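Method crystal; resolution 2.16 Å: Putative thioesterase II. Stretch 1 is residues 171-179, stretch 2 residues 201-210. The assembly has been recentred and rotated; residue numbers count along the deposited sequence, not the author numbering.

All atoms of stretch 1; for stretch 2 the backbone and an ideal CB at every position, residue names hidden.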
# COMPACT_ATOMS: atom_id res chain seq x y z
N THR A 171 -2.17 -13.63 18.90
CA THR A 171 -1.83 -12.88 17.69
C THR A 171 -3.12 -12.55 16.93
O THR A 171 -3.99 -13.40 16.77
CB THR A 171 -0.87 -13.65 16.77
OG1 THR A 171 -1.45 -14.91 16.41
CG2 THR A 171 0.50 -13.86 17.46
N PRO A 172 -3.24 -11.30 16.45
CA PRO A 172 -4.42 -10.80 15.78
C PRO A 172 -4.55 -11.38 14.38
O PRO A 172 -3.73 -11.10 13.52
CB PRO A 172 -4.17 -9.30 15.70
CG PRO A 172 -2.69 -9.17 15.66
CD PRO A 172 -2.17 -10.29 16.49
N GLU A 173 -5.58 -12.20 14.17
CA GLU A 173 -5.80 -12.82 12.88
C GLU A 173 -7.27 -13.20 12.70
O GLU A 173 -7.88 -13.82 13.56
CB GLU A 173 -4.92 -14.07 12.77
CG GLU A 173 -5.10 -14.87 11.46
CD GLU A 173 -4.07 -15.99 11.28
OE1 GLU A 173 -2.85 -15.71 11.39
OE2 GLU A 173 -4.49 -17.14 10.98
N LEU A 174 -7.86 -12.81 11.57
CA LEU A 174 -9.22 -13.24 11.26
C LEU A 174 -9.20 -13.91 9.91
O LEU A 174 -8.40 -13.55 9.05
CB LEU A 174 -10.21 -12.07 11.26
CG LEU A 174 -10.42 -11.36 12.60
CD1 LEU A 174 -11.06 -9.98 12.42
CD2 LEU A 174 -11.25 -12.23 13.54
N CYS A 175 -10.05 -14.91 9.73
CA CYS A 175 -10.21 -15.52 8.43
C CYS A 175 -11.58 -16.16 8.27
O CYS A 175 -12.35 -16.32 9.22
CB CYS A 175 -9.11 -16.55 8.16
SG CYS A 175 -9.16 -17.95 9.24
N GLY A 176 -11.89 -16.49 7.03
CA GLY A 176 -13.18 -17.01 6.72
C GLY A 176 -13.54 -16.65 5.31
O GLY A 176 -12.67 -16.56 4.45
N TYR A 177 -14.83 -16.45 5.08
CA TYR A 177 -15.36 -16.15 3.76
C TYR A 177 -16.22 -14.89 3.79
O TYR A 177 -16.89 -14.61 4.79
CB TYR A 177 -16.16 -17.36 3.25
CG TYR A 177 -15.31 -18.61 3.22
CD1 TYR A 177 -15.05 -19.30 4.40
CD2 TYR A 177 -14.73 -19.06 2.04
CE1 TYR A 177 -14.25 -20.42 4.42
CE2 TYR A 177 -13.92 -20.19 2.04
CZ TYR A 177 -13.69 -20.87 3.23
OH TYR A 177 -12.90 -21.99 3.26
N VAL A 178 -16.17 -14.13 2.71
CA VAL A 178 -16.95 -12.91 2.58
C VAL A 178 -17.54 -12.79 1.20
O VAL A 178 -16.94 -13.24 0.21
CB VAL A 178 -16.10 -11.66 2.83
CG1 VAL A 178 -14.86 -11.58 1.83
CG2 VAL A 178 -16.96 -10.42 2.78
N ASP A 179 -18.73 -12.19 1.13
CA ASP A 179 -19.43 -11.94 -0.13
C ASP A 179 -20.53 -10.93 0.16
O ASP A 179 -20.81 -10.62 1.32
CB ASP A 179 -20.05 -13.25 -0.64
CG ASP A 179 -20.25 -13.27 -2.17
OD1 ASP A 179 -20.23 -12.20 -2.82
OD2 ASP A 179 -20.42 -14.39 -2.71
N UNK A 201 -14.52 -4.79 4.02
CA UNK A 201 -15.83 -5.25 4.49
C UNK A 201 -15.76 -6.11 5.75
O UNK A 201 -16.78 -6.73 6.12
CB UNK A 201 -16.52 -6.04 3.38
N UNK A 202 -14.60 -6.14 6.42
CA UNK A 202 -14.42 -7.01 7.60
C UNK A 202 -14.27 -6.21 8.90
O UNK A 202 -14.03 -5.00 8.86
CB UNK A 202 -13.19 -7.90 7.41
N UNK A 203 -14.42 -6.89 10.06
CA UNK A 203 -14.25 -6.18 11.34
C UNK A 203 -12.85 -5.59 11.42
O UNK A 203 -11.88 -6.26 11.03
CB UNK A 203 -14.50 -7.12 12.52
N UNK A 204 -12.75 -4.32 11.82
CA UNK A 204 -11.42 -3.75 11.98
C UNK A 204 -10.55 -4.63 12.89
O UNK A 204 -10.98 -4.99 13.99
CB UNK A 204 -11.52 -2.33 12.55
N UNK A 205 -9.37 -4.99 12.40
CA UNK A 205 -8.46 -5.91 13.11
C UNK A 205 -8.01 -5.37 14.49
O UNK A 205 -7.70 -6.14 15.42
CB UNK A 205 -7.23 -6.18 12.24
N UNK A 206 -8.03 -4.06 14.64
CA UNK A 206 -7.61 -3.43 15.87
C UNK A 206 -8.51 -3.78 17.05
O UNK A 206 -8.08 -3.72 18.20
CB UNK A 206 -7.57 -1.91 15.68
N UNK A 207 -9.76 -4.15 16.76
CA UNK A 207 -10.71 -4.49 17.79
C UNK A 207 -10.20 -5.67 18.62
O UNK A 207 -10.57 -5.79 19.77
CB UNK A 207 -12.07 -4.81 17.17
N UNK A 208 -9.36 -6.52 18.02
CA UNK A 208 -8.79 -7.68 18.71
C UNK A 208 -7.64 -7.37 19.66
O UNK A 208 -7.19 -8.25 20.37
CB UNK A 208 -8.30 -8.69 17.67
N UNK A 209 -7.19 -6.12 19.68
CA UNK A 209 -5.94 -5.73 20.36
C UNK A 209 -6.05 -4.58 21.38
O UNK A 209 -5.47 -4.67 22.46
CB UNK A 209 -4.91 -5.33 19.30
N UNK A 210 -6.70 -3.49 21.01
CA UNK A 210 -6.98 -2.39 21.95
C UNK A 210 -8.50 -2.20 21.97
O UNK A 210 -9.21 -2.85 21.19
CB UNK A 210 -6.26 -1.10 21.55

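Stretch 1 is an extended segment whose side chains Pro172, Leu174 and Val178 point toward stretch 2 and offer it only hydrocarbon. Apolar side chains should therefore prevail wherever stretch 2 faces them, and as a consequence no hydrogen bond joins the two segments.

Position 201 directs its CB toward Val178, with the ideal CB 4.4 Å from Val178 CG2. A small apolar residue already makes contact, though a larger one is not excluded by stretch 1 alone. It is Ala201, whose CB lies 4.5 Å from Val178 CG2.

Position 202 also points toward the strand, but its ideal CB has nothing of stretch 1 within 5.5 Å. A long aliphatic residue could span the gap to Val178. Leu202 does so: its CD2 comes within 4.2 Å of Val178 CB.

At position 203 the ideal CB is 4.5 Å from Leu174 CD1, and phi is -60° with psi 133°. Alanine, valine or proline would all suit. Pro203 is found, its CB 4.3 Å from Leu174 CD1.

Position 204 turns away, and its phi of -53° again permits proline among many types; it is Pro204. Its carbonyl O starts the following turn.

Position 205 opens a 3-10 segment with CB sideways, 5.4 Å from Leu174 CD1. A side chain that bends back between Leu174 and Pro172 would gain most, so isoleucine, leucine or methionine are candidates. Ile205 has chi1 t and chi2 p, bringing CD1 to 3.9 Å from Leu174 CD1, while CG1 lies 4.2 Å from Pro172 CB.

Position 206 points away, so stretch 1 sets no preference; it is Val206.

Position 207 is out of reach, but a short polar residue could bond to the nearby turn. Ser207 takes chi1 p and donates from OG to Pro204 O at 2.7 Å, the same acceptor its backbone N reaches at 3.1 Å.

Position 208 faces Pro172, its ideal CB 4.6 Å from Pro172 CB, with Leu174 farther along. A branched aliphatic chain could touch both. Leu208, chi1 m and chi2 t, sets CD1 3.9 Å from Leu174 CG and 4.2 Å from Pro172 CA.

Position 209 points sideways, its ideal CB 5.4 Å from Pro172 CB, so a flexible apolar chain could swing in. Leu209 does, with CD2 3.5 Å from Pro172 CB, a tight van der Waals contact.

Position 210 is out of reach and unconstrained by stretch 1; it is Val210.

Stretch 2, residues 201-210: ALPPIVSLLV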
# COMPACT_ATOMS: atom_id res chain seq x y z
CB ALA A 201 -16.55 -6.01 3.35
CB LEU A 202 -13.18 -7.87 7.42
CG LEU A 202 -12.89 -8.51 6.07
CD1 LEU A 202 -11.39 -8.84 6.00
CD2 LEU A 202 -13.79 -9.75 5.83
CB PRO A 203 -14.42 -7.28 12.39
CG PRO A 203 -15.13 -8.36 11.73
CD PRO A 203 -14.77 -8.31 10.27
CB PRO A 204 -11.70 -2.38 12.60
CG PRO A 204 -13.04 -2.02 12.04
CD PRO A 204 -13.80 -3.32 12.04
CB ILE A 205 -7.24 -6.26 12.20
CG1 ILE A 205 -6.52 -7.51 12.72
CG2 ILE A 205 -6.31 -5.06 12.06
CD1 ILE A 205 -7.38 -8.75 12.69
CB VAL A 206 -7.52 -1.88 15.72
CG1 VAL A 206 -8.93 -1.24 15.46
CG2 VAL A 206 -6.87 -1.28 16.93
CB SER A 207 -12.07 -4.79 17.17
OG SER A 207 -12.00 -5.93 16.34
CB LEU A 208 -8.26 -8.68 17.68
CG LEU A 208 -9.28 -9.33 16.78
CD1 LEU A 208 -8.55 -10.25 15.82
CD2 LEU A 208 -10.32 -10.08 17.60
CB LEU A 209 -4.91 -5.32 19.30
CG LEU A 209 -4.70 -6.33 18.16
CD1 LEU A 209 -4.04 -5.70 16.96
CD2 LEU A 209 -3.90 -7.54 18.67
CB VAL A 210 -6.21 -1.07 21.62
CG1 VAL A 210 -4.70 -1.36 21.51
CG2 VAL A 210 -6.72 -0.41 20.33
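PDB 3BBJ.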